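PDB 6SDU: type III effector NopAA from Sinorhizobium fredii USDA 257, which hydrolyses xyloglucan, a polysaccharide of plant cell walls, through a domain of glycoside hydrolase family 12. Local coordinates for residues D32-N37 / V76-G81; V60-P65 / T219-G224; P83-N88 / F204-V209; L90-N95 / N230-T235; G158-N163 / L178-K183. All blocks are in the same frame, centred on the assembly; numbering follows the deposited sequence.

Contact 1. Residues D32-N37 / V76-G81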
# COMPACT_ATOMS: atom_id res chain seq x y z
N ASP A 32 -18.43 -0.62 9.91
CA ASP A 32 -17.93 0.41 10.84
C ASP A 32 -16.89 1.33 10.23
O ASP A 32 -15.88 1.66 10.86
CB ASP A 32 -17.36 -0.20 12.13
CG ASP A 32 -18.42 -0.84 13.01
OD1 ASP A 32 -19.61 -0.49 12.89
OD2 ASP A 32 -18.04 -1.68 13.86
N GLY A 33 -17.10 1.76 8.99
CA GLY A 33 -16.13 2.66 8.38
C GLY A 33 -14.96 2.00 7.69
O GLY A 33 -14.16 2.71 7.06
N TYR A 34 -14.77 0.70 7.86
CA TYR A 34 -13.71 -0.00 7.15
C TYR A 34 -14.35 -0.76 6.00
O TYR A 34 -15.47 -1.27 6.12
CB TYR A 34 -12.96 -0.97 8.07
CG TYR A 34 -12.11 -0.32 9.15
CD1 TYR A 34 -12.67 0.15 10.34
CD2 TYR A 34 -10.72 -0.22 9.00
CE1 TYR A 34 -11.89 0.73 11.33
CE2 TYR A 34 -9.93 0.36 9.99
CZ TYR A 34 -10.52 0.84 11.16
OH TYR A 34 -9.73 1.42 12.13
N SER A 35 -13.66 -0.81 4.87
CA SER A 35 -14.10 -1.65 3.77
C SER A 35 -12.95 -2.52 3.29
O SER A 35 -11.77 -2.17 3.47
CB SER A 35 -14.71 -0.83 2.61
OG SER A 35 -13.74 0.01 2.01
N TRP A 36 -13.29 -3.68 2.76
CA TRP A 36 -12.32 -4.64 2.24
C TRP A 36 -12.65 -4.93 0.78
O TRP A 36 -13.82 -5.14 0.44
CB TRP A 36 -12.34 -5.93 3.07
CG TRP A 36 -11.86 -5.75 4.50
CD1 TRP A 36 -10.59 -6.00 5.00
CD2 TRP A 36 -12.64 -5.31 5.62
NE1 TRP A 36 -10.55 -5.73 6.35
CE2 TRP A 36 -11.79 -5.31 6.76
CE3 TRP A 36 -13.98 -4.92 5.78
CZ2 TRP A 36 -12.23 -4.92 8.03
CZ3 TRP A 36 -14.42 -4.54 7.04
CH2 TRP A 36 -13.54 -4.54 8.15
N ASN A 37 -11.62 -4.95 -0.07
CA ASN A 37 -11.79 -5.10 -1.52
C ASN A 37 -10.85 -6.16 -2.08
O ASN A 37 -9.63 -6.05 -1.95
CB ASN A 37 -11.55 -3.76 -2.21
CG ASN A 37 -12.46 -2.68 -1.68
OD1 ASN A 37 -13.57 -2.50 -2.19
ND2 ASN A 37 -12.02 -1.97 -0.62
N VAL A 76 -7.70 -3.30 2.62
CA VAL A 76 -8.65 -2.70 3.53
C VAL A 76 -8.55 -1.19 3.31
O VAL A 76 -7.49 -0.69 2.94
CB VAL A 76 -8.32 -3.11 4.98
CG1 VAL A 76 -6.88 -2.68 5.33
CG2 VAL A 76 -9.33 -2.54 6.01
N ALA A 77 -9.67 -0.47 3.43
CA ALA A 77 -9.69 0.97 3.19
C ALA A 77 -10.48 1.69 4.27
O ALA A 77 -11.48 1.18 4.78
CB ALA A 77 -10.29 1.30 1.79
N PHE A 78 -10.05 2.92 4.57
CA PHE A 78 -10.67 3.78 5.58
C PHE A 78 -10.76 5.21 5.06
O PHE A 78 -9.75 5.83 4.72
CB PHE A 78 -9.85 3.74 6.88
CG PHE A 78 -10.52 4.41 8.08
CD1 PHE A 78 -10.29 5.75 8.37
CD2 PHE A 78 -11.35 3.69 8.93
CE1 PHE A 78 -10.89 6.37 9.48
CE2 PHE A 78 -11.95 4.29 10.04
CZ PHE A 78 -11.72 5.63 10.31
N ASN A 79 -11.97 5.76 5.05
CA ASN A 79 -12.20 7.10 4.52
C ASN A 79 -11.91 8.20 5.54
O ASN A 79 -12.26 8.07 6.72
CB ASN A 79 -13.65 7.23 4.04
CG ASN A 79 -13.74 7.88 2.69
OD1 ASN A 79 -13.52 9.09 2.56
ND2 ASN A 79 -14.07 7.09 1.67
N ILE A 80 -11.24 9.26 5.09
CA ILE A 80 -10.93 10.44 5.91
C ILE A 80 -11.82 11.63 5.52
O ILE A 80 -12.65 12.09 6.31
CB ILE A 80 -9.43 10.81 5.83
CG1 ILE A 80 -8.55 9.59 6.08
CG2 ILE A 80 -9.09 11.95 6.82
CD1 ILE A 80 -8.69 8.99 7.44
N GLY A 81 -11.67 12.13 4.30
CA GLY A 81 -12.45 13.25 3.80
C GLY A 81 -12.25 14.57 4.52
O GLY A 81 -13.23 15.27 4.83
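Tyr34 and Phe78 meet edge to face: the edge of Phe78 is turned onto the ring of Tyr34, with CD2 of Phe78 lying 3.6 Å above the plane and over its centre. The two planes are inclined at 56° and the centroids are 4.9 Å apart. Phe78 CG stands anti to the backbone N (chi1 -171°), and the ring beyond it comes nearer to segment 32-37 than CB does. Phe78 CD2 also lies close to the carbonyl O of Gly33.

Val76 touches both aromatic residues of segment 32-37. Its CG2 sits at the edge of the Tyr34 ring, 4.0 Å from Tyr34 CD2, and also over one face of the Trp36 indole, where it makes a CH-pi contact 3.8 Å from the centroid of the five-membered ring. Val76 lies side by side with both Tyr34 and Trp36, all three side chains pointing the same way.

The backbone holds these groups in step through the hydrogen-bonded antiparallel pair Ser35–Ala77, with Ser35 N 3.0 Å from Ala77 O and Ala77 N 2.7 Å from Ser35 O. On the reverse face of the sheet, Ser35 OG rests 3.7 Å from Ala77 CB.

Tyr34, Val76 and Phe78 look toward the second sheet of the sandwich: Tyr34 OH bonds to Val234 N, Val76 packs on Trp232, and Phe78 on Val234, all on strand 225-236. The Trp36 ring meets Trp58 of strand 57-62 edge to face. Within its own sheet, strand 34-40 lies between 28-31 and 72-83, and strand 72-83 is flanked on its far side by 208-218.

Contact 2. Residues V60-P65 / T219-G224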
# COMPACT_ATOMS: atom_id res chain seq x y z
N VAL A 60 -5.64 -12.66 3.27
CA VAL A 60 -5.82 -12.94 1.84
C VAL A 60 -4.81 -14.00 1.39
O VAL A 60 -3.63 -13.96 1.79
CB VAL A 60 -5.71 -11.66 1.00
CG1 VAL A 60 -4.35 -11.00 1.21
CG2 VAL A 60 -5.94 -12.00 -0.47
N TRP A 61 -5.27 -14.96 0.60
CA TRP A 61 -4.43 -15.94 -0.08
C TRP A 61 -4.54 -15.76 -1.58
O TRP A 61 -5.64 -15.56 -2.09
CB TRP A 61 -4.81 -17.36 0.28
CG TRP A 61 -4.14 -18.43 -0.52
CD1 TRP A 61 -2.97 -19.13 -0.18
CD2 TRP A 61 -4.59 -19.01 -1.76
NE1 TRP A 61 -2.69 -20.08 -1.15
CE2 TRP A 61 -3.67 -20.05 -2.11
CE3 TRP A 61 -5.68 -18.77 -2.59
CZ2 TRP A 61 -3.79 -20.80 -3.29
CZ3 TRP A 61 -5.81 -19.55 -3.77
CH2 TRP A 61 -4.87 -20.56 -4.09
N SER A 62 -3.41 -15.81 -2.29
CA SER A 62 -3.43 -15.54 -3.72
C SER A 62 -2.39 -16.38 -4.42
O SER A 62 -1.28 -16.54 -3.91
CB SER A 62 -3.19 -14.03 -3.99
OG SER A 62 -3.46 -13.66 -5.34
N ASP A 63 -2.74 -16.93 -5.58
CA ASP A 63 -1.87 -17.73 -6.45
C ASP A 63 -1.77 -17.07 -7.83
O ASP A 63 -2.48 -17.45 -8.76
CB ASP A 63 -2.47 -19.16 -6.56
CG ASP A 63 -1.65 -20.08 -7.44
OD1 ASP A 63 -0.63 -19.63 -8.00
OD2 ASP A 63 -2.04 -21.27 -7.59
N GLN A 64 -0.87 -16.10 -7.96
CA GLN A 64 -0.68 -15.34 -9.20
C GLN A 64 0.54 -15.84 -9.97
O GLN A 64 1.56 -16.20 -9.36
CB GLN A 64 -0.53 -13.85 -8.87
CG GLN A 64 -1.74 -13.29 -8.13
CD GLN A 64 -3.05 -13.56 -8.86
OE1 GLN A 64 -3.11 -13.42 -10.09
NE2 GLN A 64 -4.11 -13.90 -8.12
N PRO A 65 0.47 -15.92 -11.30
CA PRO A 65 1.58 -16.51 -12.06
C PRO A 65 2.81 -15.62 -12.11
O PRO A 65 2.75 -14.39 -11.94
CB PRO A 65 0.99 -16.71 -13.45
CG PRO A 65 0.02 -15.56 -13.58
CD PRO A 65 -0.60 -15.43 -12.20
N THR A 219 2.57 -9.25 -7.61
CA THR A 219 2.98 -9.48 -8.98
C THR A 219 3.09 -10.97 -9.27
O THR A 219 2.64 -11.44 -10.32
CB THR A 219 4.29 -8.72 -9.27
OG1 THR A 219 4.01 -7.31 -9.31
CG2 THR A 219 4.90 -9.14 -10.62
N SER A 220 3.66 -11.75 -8.35
CA SER A 220 3.78 -13.19 -8.54
C SER A 220 3.68 -13.91 -7.19
O SER A 220 4.29 -13.47 -6.21
CB SER A 220 5.09 -13.48 -9.26
OG SER A 220 5.50 -14.82 -9.14
N SER A 221 2.88 -14.98 -7.12
CA SER A 221 2.83 -15.82 -5.92
C SER A 221 2.52 -17.26 -6.32
O SER A 221 1.59 -17.87 -5.77
CB SER A 221 1.79 -15.31 -4.92
OG SER A 221 0.49 -15.31 -5.48
N PRO A 222 3.30 -17.86 -7.23
CA PRO A 222 2.92 -19.15 -7.80
C PRO A 222 2.88 -20.23 -6.73
O PRO A 222 3.78 -20.34 -5.89
CB PRO A 222 4.01 -19.42 -8.83
CG PRO A 222 4.82 -18.16 -8.90
CD PRO A 222 4.67 -17.49 -7.61
N GLY A 223 1.84 -21.05 -6.77
CA GLY A 223 1.61 -22.06 -5.76
C GLY A 223 0.77 -21.55 -4.63
O GLY A 223 0.42 -22.33 -3.73
N GLY A 224 0.45 -20.26 -4.63
CA GLY A 224 -0.38 -19.69 -3.59
C GLY A 224 0.47 -19.19 -2.43
O GLY A 224 1.33 -19.92 -1.94
O HOH W 1 -1.02 -22.83 -1.60
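Ser221 OG is gripped by two backbone groups of segment 60-65. Ser221 OG donates to Ser62 O at 2.7 Å and accepts from Gln64 N at 2.9 Å, the latter bond nearly straight (168° at the hydrogen). With OG held between the backbone N and the carbonyl carbon (chi1 60°), the hydroxyl projects into the bend of segment 60-65 and approaches Ser62 O from well above its carbonyl plane. Ser221 N completes the clamp by bonding to Gln64 O at 2.9 Å, so Gln64 is held at both its backbone N and its backbone O.

A type II beta turn runs from Ser221 to Gly224, with Gly223 in its positive-phi position. The carboxylate of Asp63 lies beside this turn: its OD1 receives Gly223 N at 3.1 Å, the donor standing above the carboxylate plane. Gly224, bare of a side chain, lets the Trp61 indole come close, with Trp61 NE1 3.4 Å from Gly224 CA. A water bridges the same NE1, which donates to it, and Gly223 O. Within segment 60-65, Gln64 NE2 turns back in its amide plane to Ser62 OG at 2.9 Å, while Gln64 OE1 accepts from Gly46 N.

The contact ties the end of strand 57-62 to the connection between strands 208-218 and 225-236, where the chain turns a corner at Thr219 and passes from one sheet to the other. A classic bulge sets Thr219 and Ser220 opposite Ala103 of strand 103-112, and Ser62 and Gln64 both pack on Ile218 of strand 208-218.

Contact 3. Residues P83-N88 / F204-V209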
# COMPACT_ATOMS: atom_id res chain seq x y z
N PRO A 83 -9.40 18.16 4.88
CA PRO A 83 -8.16 18.84 4.46
C PRO A 83 -7.02 18.55 5.42
O PRO A 83 -7.22 18.39 6.63
CB PRO A 83 -8.53 20.33 4.52
CG PRO A 83 -10.01 20.36 4.47
CD PRO A 83 -10.45 19.13 5.22
N LEU A 84 -5.82 18.48 4.86
CA LEU A 84 -4.64 18.20 5.68
C LEU A 84 -4.53 19.19 6.84
O LEU A 84 -4.18 18.81 7.96
CB LEU A 84 -3.39 18.25 4.81
CG LEU A 84 -2.10 17.88 5.50
CD1 LEU A 84 -2.23 16.49 6.18
CD2 LEU A 84 -1.05 17.86 4.42
N SER A 85 -4.85 20.46 6.58
CA SER A 85 -4.71 21.50 7.60
C SER A 85 -5.68 21.30 8.76
O SER A 85 -5.37 21.66 9.90
CB SER A 85 -4.92 22.87 6.95
OG SER A 85 -6.20 22.97 6.35
N SER A 86 -6.85 20.71 8.50
CA SER A 86 -7.82 20.48 9.57
C SER A 86 -7.51 19.25 10.41
O SER A 86 -8.21 19.00 11.40
CB SER A 86 -9.24 20.40 9.00
OG SER A 86 -9.44 19.17 8.31
N ILE A 87 -6.52 18.45 10.01
CA ILE A 87 -6.23 17.19 10.68
C ILE A 87 -5.29 17.43 11.85
O ILE A 87 -4.22 18.04 11.69
CB ILE A 87 -5.63 16.17 9.70
CG1 ILE A 87 -6.69 15.71 8.69
CG2 ILE A 87 -5.06 14.96 10.44
CD1 ILE A 87 -6.12 15.20 7.38
N ASN A 88 -5.66 16.92 13.02
CA ASN A 88 -4.83 16.97 14.22
C ASN A 88 -4.04 15.68 14.42
O ASN A 88 -2.88 15.73 14.86
CB ASN A 88 -5.71 17.21 15.46
CG ASN A 88 -6.65 18.41 15.30
OD1 ASN A 88 -6.21 19.56 15.17
ND2 ASN A 88 -7.96 18.14 15.29
N PHE A 204 2.27 18.84 -3.49
CA PHE A 204 0.88 19.28 -3.46
C PHE A 204 0.72 20.32 -2.36
O PHE A 204 1.63 20.55 -1.56
CB PHE A 204 -0.10 18.10 -3.24
CG PHE A 204 0.32 17.13 -2.15
CD1 PHE A 204 0.34 17.52 -0.81
CD2 PHE A 204 0.68 15.83 -2.48
CE1 PHE A 204 0.74 16.61 0.19
CE2 PHE A 204 1.08 14.91 -1.48
CZ PHE A 204 1.10 15.30 -0.14
N GLY A 205 -0.45 20.97 -2.35
CA GLY A 205 -0.80 21.99 -1.36
C GLY A 205 -1.59 21.42 -0.19
O GLY A 205 -1.27 20.32 0.29
N ASP A 206 -2.60 22.16 0.28
CA ASP A 206 -3.47 21.70 1.37
C ASP A 206 -4.44 20.68 0.77
O ASP A 206 -5.58 20.96 0.39
CB ASP A 206 -4.20 22.85 2.04
CG ASP A 206 -4.94 22.41 3.30
OD1 ASP A 206 -4.49 21.42 3.92
OD2 ASP A 206 -5.94 23.06 3.68
N ILE A 207 -3.93 19.46 0.64
CA ILE A 207 -4.64 18.36 0.03
C ILE A 207 -5.81 17.94 0.92
O ILE A 207 -5.70 17.91 2.16
CB ILE A 207 -3.60 17.24 -0.15
CG1 ILE A 207 -4.07 16.04 -0.92
CG2 ILE A 207 -3.08 16.76 1.20
CD1 ILE A 207 -2.99 14.96 -0.92
N GLU A 208 -6.94 17.60 0.31
CA GLU A 208 -8.03 16.97 1.05
C GLU A 208 -7.79 15.46 1.03
O GLU A 208 -7.88 14.82 -0.02
CB GLU A 208 -9.42 17.29 0.48
CG GLU A 208 -10.47 16.80 1.47
CD GLU A 208 -11.89 17.16 1.14
OE1 GLU A 208 -12.25 18.35 1.30
OE2 GLU A 208 -12.68 16.24 0.78
N VAL A 209 -7.45 14.91 2.19
CA VAL A 209 -7.17 13.49 2.36
C VAL A 209 -8.45 12.69 2.17
O VAL A 209 -9.43 12.86 2.91
CB VAL A 209 -6.53 13.24 3.73
CG1 VAL A 209 -6.17 11.75 3.96
CG2 VAL A 209 -5.31 14.13 3.89
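Ser85 meets the carboxylate of Asp206 with two bonds, one to each oxygen. Ser85 OG donates to OD2 of Asp206 at 2.7 Å, on the syn side and somewhat out of the carboxylate plane, while Ser85 N donates to the syn lone pair of Asp206 OD1 at 2.9 Å. Paired donors of this kind fix the rotation of the carboxylate and would be expected to favour its charged form. Asp206 CG is anti to its backbone N (chi1 -171°), on the side of segment 83-88.

Next to this grip, Leu84 N bonds to Ile207 O at 2.8 Å, nearly along the C=O axis. Inside segment 83-88, Ser86 OG reaches back to a lone pair of Pro83 O at 2.9 Å, across residues 84-86, whose backbone angles are helical.

The packing lies further out. Leu84 CB rests 3.9 Å from Ile207 CG2, and Ile207 in turn sets its CD1 over the centre of the Phe204 ring. Ile87 and Val209 cross at about a right angle, CD1 of Ile87 touching CG2 of Val209 at 3.7 Å. Leu195 of helix 191-200 touches both Leu84 and Val209, so the helix closes over this hydrophobic patch.

Pro83 and Glu208 form the last antiparallel pair of strands 72-83 and 208-218. Beyond it, the inverse gamma turn centred on Asp206 meets the bend through which the chain leaves one sheet for strand 90-97 of the other, a sheet-to-sheet crossing characteristic of the family 12 beta jelly roll.

Contact 4. Residues L90-N95 / N230-T235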
# COMPACT_ATOMS: atom_id res chain seq x y z
N LEU A 90 -3.44 11.78 12.36
CA LEU A 90 -3.72 10.76 11.34
C LEU A 90 -2.58 9.75 11.39
O LEU A 90 -1.51 9.96 10.81
CB LEU A 90 -3.89 11.34 9.95
CG LEU A 90 -4.30 10.32 8.87
CD1 LEU A 90 -5.55 9.53 9.27
CD2 LEU A 90 -4.53 11.00 7.54
N SER A 91 -2.82 8.65 12.09
CA SER A 91 -1.82 7.61 12.25
C SER A 91 -2.46 6.25 12.00
O SER A 91 -3.69 6.11 11.98
CB SER A 91 -1.21 7.65 13.64
OG SER A 91 -2.21 7.35 14.59
N SER A 92 -1.62 5.25 11.79
CA SER A 92 -2.10 3.91 11.52
C SER A 92 -1.16 2.88 12.13
O SER A 92 0.06 3.10 12.19
CB SER A 92 -2.25 3.69 10.01
OG SER A 92 -3.00 2.53 9.73
N SER A 93 -1.73 1.77 12.62
CA SER A 93 -0.96 0.65 13.15
C SER A 93 -1.19 -0.60 12.31
O SER A 93 -2.32 -0.89 11.94
CB SER A 93 -1.36 0.35 14.59
OG SER A 93 -0.93 1.40 15.44
N PHE A 94 -0.11 -1.35 12.04
CA PHE A 94 -0.18 -2.59 11.27
C PHE A 94 0.61 -3.70 11.96
O PHE A 94 1.61 -3.44 12.62
CB PHE A 94 0.35 -2.39 9.83
CG PHE A 94 1.81 -2.02 9.76
CD1 PHE A 94 2.22 -0.70 9.97
CD2 PHE A 94 2.78 -2.97 9.44
CE1 PHE A 94 3.56 -0.34 9.91
CE2 PHE A 94 4.13 -2.61 9.37
CZ PHE A 94 4.52 -1.29 9.61
N ASN A 95 0.10 -4.92 11.86
CA ASN A 95 0.81 -6.12 12.31
C ASN A 95 0.50 -7.23 11.32
O ASN A 95 -0.66 -7.58 11.13
CB ASN A 95 0.36 -6.49 13.73
CG ASN A 95 1.09 -7.69 14.27
OD1 ASN A 95 2.28 -7.88 14.01
ND2 ASN A 95 0.38 -8.54 15.01
N ASN A 230 -2.96 -9.20 11.08
CA ASN A 230 -3.52 -9.54 12.38
C ASN A 230 -4.08 -8.32 13.06
O ASN A 230 -5.05 -8.42 13.82
CB ASN A 230 -2.46 -10.14 13.30
CG ASN A 230 -1.86 -11.39 12.75
OD1 ASN A 230 -2.58 -12.26 12.24
ND2 ASN A 230 -0.54 -11.52 12.86
N ASN A 231 -3.50 -7.16 12.78
CA ASN A 231 -4.13 -5.94 13.23
C ASN A 231 -3.92 -4.87 12.17
O ASN A 231 -2.88 -4.83 11.52
CB ASN A 231 -3.58 -5.48 14.57
CG ASN A 231 -4.24 -4.22 15.04
OD1 ASN A 231 -5.45 -4.20 15.24
ND2 ASN A 231 -3.46 -3.15 15.15
N TRP A 232 -4.96 -4.05 11.98
CA TRP A 232 -4.88 -2.84 11.18
C TRP A 232 -5.92 -1.87 11.71
O TRP A 232 -7.11 -2.21 11.74
CB TRP A 232 -5.10 -3.09 9.68
CG TRP A 232 -4.65 -1.90 8.86
CD1 TRP A 232 -3.36 -1.54 8.58
CD2 TRP A 232 -5.48 -0.87 8.27
NE1 TRP A 232 -3.33 -0.38 7.85
CE2 TRP A 232 -4.62 0.06 7.65
CE3 TRP A 232 -6.86 -0.65 8.19
CZ2 TRP A 232 -5.08 1.17 6.94
CZ3 TRP A 232 -7.32 0.46 7.50
CH2 TRP A 232 -6.44 1.34 6.87
N SER A 233 -5.49 -0.67 12.09
CA SER A 233 -6.40 0.35 12.62
C SER A 233 -5.94 1.71 12.12
O SER A 233 -4.76 1.91 11.82
CB SER A 233 -6.43 0.34 14.16
OG SER A 233 -5.12 0.49 14.69
N VAL A 234 -6.88 2.66 12.03
CA VAL A 234 -6.58 4.04 11.67
C VAL A 234 -7.14 4.94 12.77
O VAL A 234 -8.25 4.71 13.26
CB VAL A 234 -7.16 4.44 10.30
CG1 VAL A 234 -6.99 5.97 10.03
CG2 VAL A 234 -6.51 3.63 9.20
N THR A 235 -6.33 5.91 13.19
CA THR A 235 -6.73 6.92 14.17
C THR A 235 -6.79 8.26 13.45
O THR A 235 -5.75 8.79 13.04
CB THR A 235 -5.76 6.96 15.35
OG1 THR A 235 -5.76 5.69 16.01
CG2 THR A 235 -6.15 8.07 16.32
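Ser92 and Trp232 are brought together by matching torsions: OG of Ser92 and CG of Trp232 each stand anti to their own backbone N (chi1 -166° and -165°). The serine hydroxyl thereby comes to lie 3.2 Å above one face of the indole, offset toward the rim. Ser92 OG donates to Ser233 O at 2.8 Å. Ser233 O also accepts Ser93 N at 3.1 Å, the two donors arriving from opposite faces of its plane. Phe94 CB meets the edge of the Trp232 ring, 4.0 Å from CD1 of Trp232.

These residues belong to neighbouring antiparallel strands, 90-97 and 225-236, in the six-stranded sheet of the beta jelly roll common to family 12 glycoside hydrolases. Ser92, Phe94, Trp232 and Val234 occupy the face turned inward: Trp232 packs on Val212 of the other sheet, with its ring nearly parallel to that of Tyr214, and Ser92 OG has a further partner in Tyr108 OH. Ser91, Ser93, Asn95, Asn231, Ser233 and Thr235 share the other face, where Ser93 OG bonds to Thr188 OG1 on the adjoining strand 186-190.

Toward one end of the pair, Leu90 CD1 crosses to Val234 CG1 at 3.9 Å. At the other end the ladder carries a classic beta bulge: Asn230 and Asn231 both face Asn95, whose O accepts Asn230 N at 2.8 Å and a weak bond from Asn231 N at 3.3 Å. The amide planes of Asn95 and Asn230 are inclined at 62°, with Asn95 ND2 3.7 Å from Asn230 CB.

Contact 5. Residues G158-N163 / L178-K183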
# COMPACT_ATOMS: atom_id res chain seq x y z
N GLY A 158 7.77 10.59 9.92
CA GLY A 158 6.65 9.78 10.37
C GLY A 158 6.97 8.49 11.10
O GLY A 158 6.19 7.52 11.04
N GLY A 159 8.10 8.48 11.81
CA GLY A 159 8.49 7.36 12.64
C GLY A 159 9.38 6.32 12.00
O GLY A 159 9.51 5.22 12.56
N ALA A 160 9.97 6.61 10.83
CA ALA A 160 10.82 5.63 10.16
C ALA A 160 11.69 6.35 9.15
O ALA A 160 11.54 7.54 8.90
CB ALA A 160 9.99 4.54 9.49
N THR A 161 12.64 5.60 8.58
CA THR A 161 13.51 6.10 7.52
C THR A 161 13.09 5.48 6.20
O THR A 161 12.82 4.27 6.13
CB THR A 161 14.97 5.79 7.82
OG1 THR A 161 15.34 6.41 9.06
CG2 THR A 161 15.87 6.31 6.70
N TRP A 162 13.01 6.30 5.16
CA TRP A 162 12.46 5.87 3.89
C TRP A 162 13.32 6.36 2.74
O TRP A 162 14.07 7.33 2.88
CB TRP A 162 11.04 6.41 3.67
CG TRP A 162 10.08 6.31 4.81
CD1 TRP A 162 9.95 7.17 5.84
CD2 TRP A 162 9.05 5.32 5.00
NE1 TRP A 162 8.93 6.79 6.68
CE2 TRP A 162 8.36 5.65 6.19
CE3 TRP A 162 8.65 4.18 4.29
CZ2 TRP A 162 7.30 4.89 6.68
CZ3 TRP A 162 7.59 3.42 4.79
CH2 TRP A 162 6.94 3.78 5.97
N ASN A 163 13.19 5.68 1.60
CA ASN A 163 13.65 6.16 0.30
C ASN A 163 12.42 6.57 -0.50
O ASN A 163 11.40 5.86 -0.48
CB ASN A 163 14.42 5.08 -0.45
CG ASN A 163 15.83 4.90 0.08
OD1 ASN A 163 16.39 5.81 0.69
ND2 ASN A 163 16.41 3.71 -0.14
N LEU A 178 7.17 5.78 -0.76
CA LEU A 178 8.21 5.70 0.26
C LEU A 178 8.45 4.22 0.58
O LEU A 178 7.52 3.51 0.96
CB LEU A 178 7.81 6.46 1.53
CG LEU A 178 7.97 7.98 1.42
CD1 LEU A 178 6.95 8.59 0.50
CD2 LEU A 178 7.89 8.63 2.82
N LEU A 179 9.69 3.77 0.41
CA LEU A 179 10.08 2.39 0.70
C LEU A 179 10.88 2.42 1.99
O LEU A 179 11.88 3.14 2.08
CB LEU A 179 10.93 1.80 -0.44
CG LEU A 179 10.21 1.13 -1.61
CD1 LEU A 179 9.24 2.07 -2.29
CD2 LEU A 179 11.24 0.58 -2.62
N ARG A 180 10.43 1.67 3.00
CA ARG A 180 11.15 1.66 4.27
C ARG A 180 12.55 1.09 4.06
O ARG A 180 12.71 0.01 3.49
CB ARG A 180 10.40 0.83 5.30
CG ARG A 180 9.78 1.67 6.39
CD ARG A 180 9.26 0.82 7.51
NE ARG A 180 10.35 0.40 8.36
CZ ARG A 180 10.34 0.51 9.68
NH1 ARG A 180 9.29 1.02 10.29
NH2 ARG A 180 11.38 0.09 10.36
N THR A 181 13.56 1.83 4.54
CA THR A 181 14.94 1.37 4.40
C THR A 181 15.19 0.11 5.20
O THR A 181 16.10 -0.65 4.88
CB THR A 181 15.93 2.47 4.80
OG1 THR A 181 15.71 2.85 6.17
CG2 THR A 181 15.76 3.67 3.87
N SER A 182 14.45 -0.08 6.30
CA SER A 182 14.44 -1.33 7.05
C SER A 182 13.02 -1.91 6.99
O SER A 182 12.07 -1.28 7.46
CB SER A 182 14.90 -1.12 8.49
OG SER A 182 15.15 -2.36 9.11
N LYS A 183 12.87 -3.09 6.40
CA LYS A 183 11.56 -3.71 6.29
C LYS A 183 11.09 -4.17 7.67
O LYS A 183 11.90 -4.55 8.52
CB LYS A 183 11.60 -4.90 5.34
CG LYS A 183 12.04 -4.57 3.93
CD LYS A 183 12.49 -5.85 3.20
CE LYS A 183 12.89 -5.53 1.76
NZ LYS A 183 13.02 -6.78 0.97
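Trp162 is sandwiched between side chains of Leu178 and Arg180. Over one face, CG of Arg180 makes a CH-pi contact 3.5 Å from the centroid of the six-membered ring and approaches CZ3 of Trp162 to 3.2 Å, which is tight packing. Over the opposite face, Leu178 CD2 lies 4.0 Å from the centroid of the five-membered ring, 20° off its normal. One face of the Arg180 guanidinium is met by Ala160 CB, 3.7 Å from Arg180 NH1, and the Thr181 side chain crosses that of Asn163 at about a right angle.

Backbone bonds join strands 160-168 and 174-180 as an antiparallel beta hairpin near one margin of the larger sheet of the jelly roll. Asn163 and Leu179 form a hydrogen-bonded pair, with Leu179 N 2.8 Å from Asn163 O. Thr161 O accepts Thr181 N at 3.0 Å in a nearly straight bond. On the side of the sheet away from Trp162, Leu179 packs against Trp122 and Pro137, both of which line the glucose pocket.

Polar side-chain bonds cluster around Thr181 and Arg180. Thr181 OG1 adds a weak bond to Thr161 O. The Arg180 chain, bent at chi3 (79°), brings NE to Ser182 O at 2.6 Å, close to the axis of that carbonyl. The indole NE1 of Trp162 bonds to Val157 O, and the amide of Asn163 is engaged at both ends, ND2 with Ser129 O and OD1 with Asn154 N.

Overall arrangement
The five contacts spread over both sheets of the jelly-roll sandwich. Contact 1, contact 3 and contact 5 reach the larger sheet, contact 1 and contact 5 on opposite sides of the chain's centre, their own centres 24 Å apart. Contact 4 lies in the smaller sheet and faces contact 1 across the core, 12 Å between centres and in direct touch. Contact 3 touches both of these near one end of the sandwich; contact 2 lies at the far end, its centre about 37 Å from that of contact 3. Along the chain, contact 5 is nested within the loops closed by contacts 2, 3 and 4, so the hairpin beside the sugar site comes from chain between their partners.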